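Local coordinates for protein ORF59 (Human herpesvirus 8, PDB 3HSL) that acts as the accessory subunit of the viral DNA polymerase in lytic replication, raising its processivity, probably as a sliding clamp that keeps the polymerase on its template, at residues 22-27 against 65-70; 38-43 against 49-54. All coordinates share one frame; numbering follows the deposited sequence.

Contact 1: 22-27 against 65-70; sequences SKIRRV and LRIKNA
Ile24 and Val27 of helix 18-35 rest on Leu65 and Ile67 of strand 61-67, a helix packed against one face of a beta sheet within a protein of the DNA clamp clan. The contact across the two segments is purely apolar, made at two places by methyl groups of buried residues. At one, the two isoleucines lie antiparallel, each running past the other, and the delta methyl of Ile24, CD1, comes to 4.1 Å from the branch methyl CG2 of Ile67. Ile24 reaches it with an extended chain (chi2 174°), which carries CD1 out from the helix towards the strand. At the other, the Val27 side chain is set at a slant to that of Leu65, with Val27 CG1 lying 4.2 Å from Leu65 CD1. Side chains span the 9.3 Å between the CA atoms of Ile24 and Ile67; with just these two methyl contacts, burying 136 Å² in all, the fit is a light one. Leu65 and Ile67, two residues apart on the strand, also touch each other, and Val296 of strand 296-302 widens the apolar floor by meeting both Ile24 and Leu65. Polar bonding lies elsewhere: Arg66, whose side chain leaves the strand away from the helix, forms a salt bridge with Asp160 and gives a hydrogen bond from NE to Gly64 O. Within the helix, which is kinked here, backbone bonds span three residues: Arg25 N binds Ser22 O, and Val27 N is 2.8 Å from Ile24 O, linking the two residues that touch the strand.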
ATOM      1  N   SER A  22     -10.536  15.668  -7.316  1.00 21.89           N
ATOM      2  CA  SER A  22     -11.221  14.505  -7.878  1.00 22.23           C
ATOM      3  C   SER A  22     -11.202  14.573  -9.375  1.00 22.41           C
ATOM      4  O   SER A  22     -10.905  13.580 -10.031  1.00 22.26           O
ATOM      5  CB  SER A  22     -12.675  14.433  -7.440  1.00 21.91           C
ATOM      6  OG  SER A  22     -12.725  14.384  -6.040  1.00 23.69           O
ATOM      7  N   LYS A  23     -11.520  15.750  -9.904  1.00 22.91           N
ATOM      8  CA  LYS A  23     -11.560  15.945 -11.342  1.00 23.69           C
ATOM      9  C   LYS A  23     -10.177  15.734 -11.943  1.00 24.28           C
ATOM     10  O   LYS A  23     -10.052  15.458 -13.125  1.00 24.30           O
ATOM     11  CB  LYS A  23     -12.102  17.333 -11.685  1.00 23.72           C
ATOM     12  N   ILE A  24      -9.148  15.864 -11.110  1.00 25.01           N
ATOM     13  CA  ILE A  24      -7.758  15.724 -11.539  1.00 25.91           C
ATOM     14  C   ILE A  24      -7.115  14.399 -11.138  1.00 26.03           C
ATOM     15  O   ILE A  24      -6.007  14.092 -11.580  1.00 25.36           O
ATOM     16  CB  ILE A  24      -6.925  16.871 -10.936  1.00 26.43           C
ATOM     17  CG1 ILE A  24      -7.441  18.212 -11.438  1.00 27.82           C
ATOM     18  CG2 ILE A  24      -5.446  16.749 -11.294  1.00 27.13           C
ATOM     19  CD1 ILE A  24      -6.752  19.381 -10.766  1.00 29.97           C
ATOM     20  N   ARG A  25      -7.819  13.629 -10.308  1.00 26.97           N
ATOM     21  CA  ARG A  25      -7.358  12.333  -9.782  1.00 27.88           C
ATOM     22  C   ARG A  25      -6.570  11.443 -10.775  1.00 28.07           C
ATOM     23  O   ARG A  25      -5.533  10.862 -10.426  1.00 27.96           O
ATOM     24  CB  ARG A  25      -8.544  11.565  -9.191  1.00 28.31           C
ATOM     25  CG  ARG A  25      -8.118  10.367  -8.396  1.00 31.08           C
ATOM     26  CD  ARG A  25      -9.254   9.598  -7.747  1.00 34.00           C
ATOM     27  NE  ARG A  25      -8.671   8.505  -6.969  1.00 37.30           N
ATOM     28  CZ  ARG A  25      -8.299   7.328  -7.485  1.00 40.35           C
ATOM     29  NH1 ARG A  25      -8.445   7.073  -8.794  1.00 41.19           N
ATOM     30  NH2 ARG A  25      -7.776   6.394  -6.694  1.00 41.07           N
ATOM     31  N   ARG A  26      -7.076  11.356 -12.000  1.00 28.00           N
ATOM     32  CA  ARG A  26      -6.500  10.570 -13.087  1.00 28.41           C
ATOM     33  C   ARG A  26      -5.026  10.922 -13.303  1.00 27.77           C
ATOM     34  O   ARG A  26      -4.212  10.057 -13.601  1.00 28.09           O
ATOM     35  CB  ARG A  26      -7.325  10.879 -14.337  1.00 29.64           C
ATOM     36  CG  ARG A  26      -7.418   9.835 -15.432  1.00 31.70           C
ATOM     37  CD  ARG A  26      -8.675  10.250 -16.281  1.00 34.32           C
ATOM     38  NE  ARG A  26      -9.352   9.141 -16.954  1.00 33.56           N
ATOM     39  CZ  ARG A  26     -10.308   8.425 -16.365  1.00 34.40           C
ATOM     40  NH1 ARG A  26     -10.673   8.711 -15.119  1.00 34.24           N
ATOM     41  NH2 ARG A  26     -10.901   7.426 -17.010  1.00 34.68           N
ATOM     42  N   VAL A  27      -4.677  12.192 -13.153  1.00 26.90           N
ATOM     43  CA  VAL A  27      -3.292  12.596 -13.324  1.00 26.44           C
ATOM     44  C   VAL A  27      -2.457  12.035 -12.169  1.00 26.66           C
ATOM     45  O   VAL A  27      -1.336  11.548 -12.374  1.00 27.35           O
ATOM     46  CB  VAL A  27      -3.117  14.126 -13.371  1.00 26.10           C
ATOM     47  CG1 VAL A  27      -1.662  14.468 -13.642  1.00 25.55           C
ATOM     48  CG2 VAL A  27      -3.983  14.738 -14.451  1.00 25.86           C
ATOM     49  N   LEU A  65       4.454  17.960 -10.337  1.00 16.95           N
ATOM     50  CA  LEU A  65       3.029  18.123 -10.589  1.00 17.13           C
ATOM     51  C   LEU A  65       2.666  19.366  -9.785  1.00 17.27           C
ATOM     52  O   LEU A  65       2.969  19.409  -8.602  1.00 17.45           O
ATOM     53  CB  LEU A  65       2.243  16.936 -10.047  1.00 17.21           C
ATOM     54  CG  LEU A  65       0.722  17.112  -9.959  1.00 16.16           C
ATOM     55  CD1 LEU A  65       0.092  17.428 -11.314  1.00 16.87           C
ATOM     56  CD2 LEU A  65       0.090  15.867  -9.357  1.00 16.42           C
ATOM     57  N   ARG A  66       2.031  20.370 -10.389  1.00 17.16           N
ATOM     58  CA  ARG A  66       1.708  21.594  -9.624  1.00 17.08           C
ATOM     59  C   ARG A  66       0.268  21.982  -9.872  1.00 16.79           C
ATOM     60  O   ARG A  66      -0.174  22.112 -11.004  1.00 16.74           O
ATOM     61  CB  ARG A  66       2.632  22.688 -10.075  1.00 17.29           C
ATOM     62  CG  ARG A  66       3.987  22.095 -10.296  1.00 17.94           C
ATOM     63  CD  ARG A  66       4.579  22.853 -11.391  1.00 17.98           C
ATOM     64  NE  ARG A  66       5.139  21.882 -12.304  1.00 17.44           N
ATOM     65  CZ  ARG A  66       5.513  22.173 -13.535  1.00 17.61           C
ATOM     66  NH1 ARG A  66       5.391  23.414 -14.002  1.00 15.78           N
ATOM     67  NH2 ARG A  66       6.007  21.210 -14.292  1.00 19.36           N
ATOM     68  N   ILE A  67      -0.464  22.168  -8.790  1.00 16.74           N
ATOM     69  CA  ILE A  67      -1.870  22.462  -8.871  1.00 16.66           C
ATOM     70  C   ILE A  67      -2.206  23.814  -8.217  1.00 17.22           C
ATOM     71  O   ILE A  67      -2.080  23.994  -7.002  1.00 17.32           O
ATOM     72  CB  ILE A  67      -2.620  21.266  -8.223  1.00 16.65           C
ATOM     73  CG1 ILE A  67      -2.094  19.950  -8.850  1.00 15.12           C
ATOM     74  CG2 ILE A  67      -4.158  21.433  -8.320  1.00 15.75           C
ATOM     75  CD1 ILE A  67      -2.354  18.685  -8.039  1.00 13.94           C
ATOM     76  N   LYS A  68      -2.632  24.756  -9.052  1.00 17.46           N
ATOM     77  CA  LYS A  68      -3.004  26.087  -8.619  1.00 17.91           C
ATOM     78  C   LYS A  68      -4.472  26.061  -8.178  1.00 18.59           C
ATOM     79  O   LYS A  68      -5.205  25.139  -8.542  1.00 18.24           O
ATOM     80  CB  LYS A  68      -2.787  27.094  -9.764  1.00 17.39           C
ATOM     81  N   ASN A  69      -4.878  27.071  -7.397  1.00 19.37           N
ATOM     82  CA  ASN A  69      -6.251  27.242  -6.902  1.00 19.77           C
ATOM     83  C   ASN A  69      -6.955  26.054  -6.273  1.00 20.98           C
ATOM     84  O   ASN A  69      -8.175  25.936  -6.381  1.00 21.45           O
ATOM     85  CB  ASN A  69      -7.125  27.785  -8.029  1.00 19.28           C
ATOM     86  CG  ASN A  69      -6.734  29.182  -8.435  1.00 18.76           C
ATOM     87  OD1 ASN A  69      -6.780  30.125  -7.624  1.00 17.55           O
ATOM     88  ND2 ASN A  69      -6.350  29.333  -9.700  1.00 17.34           N
ATOM     89  N   ALA A  70      -6.206  25.174  -5.617  1.00 21.96           N
ATOM     90  CA  ALA A  70      -6.823  24.016  -4.985  1.00 22.54           C
ATOM     91  C   ALA A  70      -6.827  24.223  -3.486  1.00 23.39           C
ATOM     92  O   ALA A  70      -7.168  23.317  -2.717  1.00 24.17           O
ATOM     93  CB  ALA A  70      -6.067  22.738  -5.342  1.00 22.21           C
TER

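Contact 2: 38-43 against 49-54; sequences GVVQVH and PTLSVL
His43 lies over Thr50 and reaches Ser52 near the turn end of a beta hairpin, in which segment 49-54 runs antiparallel to strand 39-43, 169° between their directions. From CB, on the face shared with Gln41, Thr50 and Ser52, the first torsion (chi1 56°) puts CG in the crowded position between backbone N and carbonyl carbon and swings the ring across the neighbouring strand. His43 CG passes 4.0 Å from Thr50 O, and CD2 comes closer to the same oxygen, at 3.4 Å. Farther round the ring, CE1 is 3.4 Å from Thr50 CB, which lies over the same face as Thr50 O, in a CH-pi contact 29° off the normal. ND1 also faces Thr50 CB, while Thr50 CG2 lies by CE1 and NE2. At the tip, His43 NE2 hydrogen-bonds Ser52 OG at 2.5 Å; the hydroxyl approaches at the ring edge, near its plane. The bond is diagonal, since Ser52 pairs directly with Gln41. Further along this face the Leu54 side chain lies crosswise to that of Gln41, Leu54 CD1 being 3.5 Å from Gln41 OE1. Six backbone hydrogen bonds join the strands, two in each of the hydrogen-bonded pairs Val39-Leu54, Gln41-Ser52 and His43-Thr50. Strand 83-89 continues the sheet beyond strand 39-43. The opposite face is apolar, with Leu71 and Thr100 covering parts of it. There Val40 CG1 meets Leu51 CD1 at 3.8 Å, and Val42 stands alongside Pro49 with a like heading, Val42 CG1 4.1 Å from Pro49 CB.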
ATOM      1  N   GLY A  38       8.080  11.067  -2.940  1.00 22.40           N
ATOM      2  CA  GLY A  38       8.284  12.462  -3.215  1.00 21.78           C
ATOM      3  C   GLY A  38       8.138  13.421  -2.074  1.00 21.95           C
ATOM      4  O   GLY A  38       8.091  13.034  -0.893  1.00 22.16           O
ATOM      5  N   VAL A  39       8.063  14.694  -2.459  1.00 21.72           N
ATOM      6  CA  VAL A  39       7.927  15.805  -1.542  1.00 21.31           C
ATOM      7  C   VAL A  39       6.673  16.568  -1.892  1.00 20.80           C
ATOM      8  O   VAL A  39       6.429  16.827  -3.061  1.00 21.16           O
ATOM      9  CB  VAL A  39       9.133  16.749  -1.693  1.00 21.58           C
ATOM     10  CG1 VAL A  39       8.952  18.010  -0.882  1.00 21.56           C
ATOM     11  CG2 VAL A  39      10.422  16.034  -1.284  1.00 22.26           C
ATOM     12  N   VAL A  40       5.876  16.922  -0.886  1.00 19.98           N
ATOM     13  CA  VAL A  40       4.668  17.700  -1.109  1.00 19.13           C
ATOM     14  C   VAL A  40       4.989  19.132  -0.700  1.00 19.07           C
ATOM     15  O   VAL A  40       5.692  19.355   0.307  1.00 18.84           O
ATOM     16  CB  VAL A  40       3.465  17.212  -0.269  1.00 19.27           C
ATOM     17  CG1 VAL A  40       2.221  18.066  -0.579  1.00 19.10           C
ATOM     18  CG2 VAL A  40       3.154  15.761  -0.547  1.00 18.26           C
ATOM     19  N   GLN A  41       4.479  20.099  -1.469  1.00 18.44           N
ATOM     20  CA  GLN A  41       4.717  21.499  -1.182  1.00 18.01           C
ATOM     21  C   GLN A  41       3.478  22.361  -1.263  1.00 17.55           C
ATOM     22  O   GLN A  41       2.573  22.116  -2.093  1.00 17.18           O
ATOM     23  CB  GLN A  41       5.702  22.083  -2.195  1.00 18.69           C
ATOM     24  CG  GLN A  41       7.066  21.447  -2.212  1.00 21.17           C
ATOM     25  CD  GLN A  41       7.954  21.992  -3.307  1.00 21.46           C
ATOM     26  OE1 GLN A  41       7.494  22.302  -4.413  1.00 21.63           O
ATOM     27  NE2 GLN A  41       9.243  22.109  -3.003  1.00 21.43           N
ATOM     28  N   VAL A  42       3.465  23.374  -0.389  1.00 16.38           N
ATOM     29  CA  VAL A  42       2.422  24.381  -0.323  1.00 15.42           C
ATOM     30  C   VAL A  42       3.190  25.687  -0.431  1.00 15.15           C
ATOM     31  O   VAL A  42       3.926  26.056   0.482  1.00 15.77           O
ATOM     32  CB  VAL A  42       1.584  24.292   0.947  1.00 15.35           C
ATOM     33  CG1 VAL A  42       0.667  25.510   1.059  1.00 14.63           C
ATOM     34  CG2 VAL A  42       0.767  22.994   0.941  1.00 15.04           C
ATOM     35  N   HIS A  43       3.017  26.389  -1.548  1.00 14.36           N
ATOM     36  CA  HIS A  43       3.788  27.600  -1.800  1.00 13.67           C
ATOM     37  C   HIS A  43       3.090  28.613  -2.687  1.00 14.19           C
ATOM     38  O   HIS A  43       2.118  28.292  -3.374  1.00 14.35           O
ATOM     39  CB  HIS A  43       5.009  27.135  -2.563  1.00 12.62           C
ATOM     40  CG  HIS A  43       4.636  26.389  -3.797  1.00 11.70           C
ATOM     41  ND1 HIS A  43       4.586  26.985  -5.035  1.00 11.50           N
ATOM     42  CD2 HIS A  43       4.280  25.094  -3.986  1.00 11.58           C
ATOM     43  CE1 HIS A  43       4.222  26.091  -5.939  1.00 11.44           C
ATOM     44  NE2 HIS A  43       4.029  24.934  -5.329  1.00 11.39           N
ATOM     45  N   PRO A  49      -2.379  29.701  -2.429  1.00 18.23           N
ATOM     46  CA  PRO A  49      -1.146  28.973  -2.652  1.00 17.91           C
ATOM     47  C   PRO A  49      -1.323  27.762  -3.553  1.00 18.33           C
ATOM     48  O   PRO A  49      -2.428  27.258  -3.736  1.00 18.65           O
ATOM     49  CB  PRO A  49      -0.765  28.511  -1.255  1.00 17.98           C
ATOM     50  CG  PRO A  49      -2.081  28.324  -0.553  1.00 18.32           C
ATOM     51  CD  PRO A  49      -3.050  29.294  -1.181  1.00 18.15           C
ATOM     52  N   THR A  50      -0.211  27.303  -4.109  1.00 18.19           N
ATOM     53  CA  THR A  50      -0.194  26.170  -4.990  1.00 17.31           C
ATOM     54  C   THR A  50       0.168  24.919  -4.237  1.00 17.06           C
ATOM     55  O   THR A  50       0.963  24.942  -3.291  1.00 17.02           O
ATOM     56  CB  THR A  50       0.806  26.396  -6.114  1.00 17.18           C
ATOM     57  OG1 THR A  50       0.345  27.484  -6.919  1.00 18.65           O
ATOM     58  CG2 THR A  50       0.925  25.183  -6.990  1.00 17.22           C
ATOM     59  N   LEU A  51      -0.440  23.826  -4.676  1.00 16.78           N
ATOM     60  CA  LEU A  51      -0.204  22.528  -4.122  1.00 16.59           C
ATOM     61  C   LEU A  51       0.567  21.783  -5.195  1.00 17.50           C
ATOM     62  O   LEU A  51       0.118  21.670  -6.352  1.00 17.30           O
ATOM     63  CB  LEU A  51      -1.516  21.818  -3.808  1.00 15.45           C
ATOM     64  CG  LEU A  51      -1.360  20.371  -3.331  1.00 14.98           C
ATOM     65  CD1 LEU A  51      -0.610  20.233  -1.997  1.00 13.58           C
ATOM     66  CD2 LEU A  51      -2.710  19.650  -3.274  1.00 15.57           C
ATOM     67  N   SER A  52       1.729  21.275  -4.823  1.00 18.52           N
ATOM     68  CA  SER A  52       2.532  20.535  -5.785  1.00 19.69           C
ATOM     69  C   SER A  52       3.305  19.401  -5.181  1.00 20.50           C
ATOM     70  O   SER A  52       3.599  19.416  -3.989  1.00 21.40           O
ATOM     71  CB  SER A  52       3.382  21.457  -6.647  1.00 19.45           C
ATOM     72  OG  SER A  52       3.967  22.470  -5.878  1.00 21.86           O
ATOM     73  N   VAL A  53       3.622  18.418  -6.021  1.00 21.17           N
ATOM     74  CA  VAL A  53       4.366  17.232  -5.615  1.00 21.37           C
ATOM     75  C   VAL A  53       5.575  17.085  -6.507  1.00 21.27           C
ATOM     76  O   VAL A  53       5.464  17.212  -7.734  1.00 22.50           O
ATOM     77  CB  VAL A  53       3.580  15.945  -5.872  1.00 21.67           C
ATOM     78  CG1 VAL A  53       4.279  14.794  -5.159  1.00 21.70           C
ATOM     79  CG2 VAL A  53       2.162  16.063  -5.388  1.00 22.24           C
ATOM     80  N   LEU A  54       6.716  16.817  -5.905  1.00 20.25           N
ATOM     81  CA  LEU A  54       7.964  16.606  -6.634  1.00 20.34           C
ATOM     82  C   LEU A  54       8.585  15.237  -6.257  1.00 20.61           C
ATOM     83  O   LEU A  54       8.217  14.640  -5.255  1.00 21.01           O
ATOM     84  CB  LEU A  54       8.948  17.764  -6.373  1.00 20.04           C
ATOM     85  CG  LEU A  54       8.731  19.175  -6.991  1.00 21.56           C
ATOM     86  CD1 LEU A  54       7.311  19.788  -6.853  1.00 20.68           C
ATOM     87  CD2 LEU A  54       9.806  20.178  -6.503  1.00 19.48           C
TER

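Contacts 1 and 2 have centres about 11 Å apart and form successive parts of one folded unit. Helix 18-35 leads into the hairpin of strands 39-43 and 49-56, and strand 61-67 then runs back alongside the second of them, so contact 2 is nested within the loop that contact 1 closes. The two meet edge to edge: Ile67 N lies 2.6 Å from Leu51 O and Val53 N 2.8 Å from Leu65 O, both probable hydrogen bonds. Leu65 and Ile67 point to the same side as Leu51 and Val53, so the apolar face of the hairpin runs on into the surface under the helix.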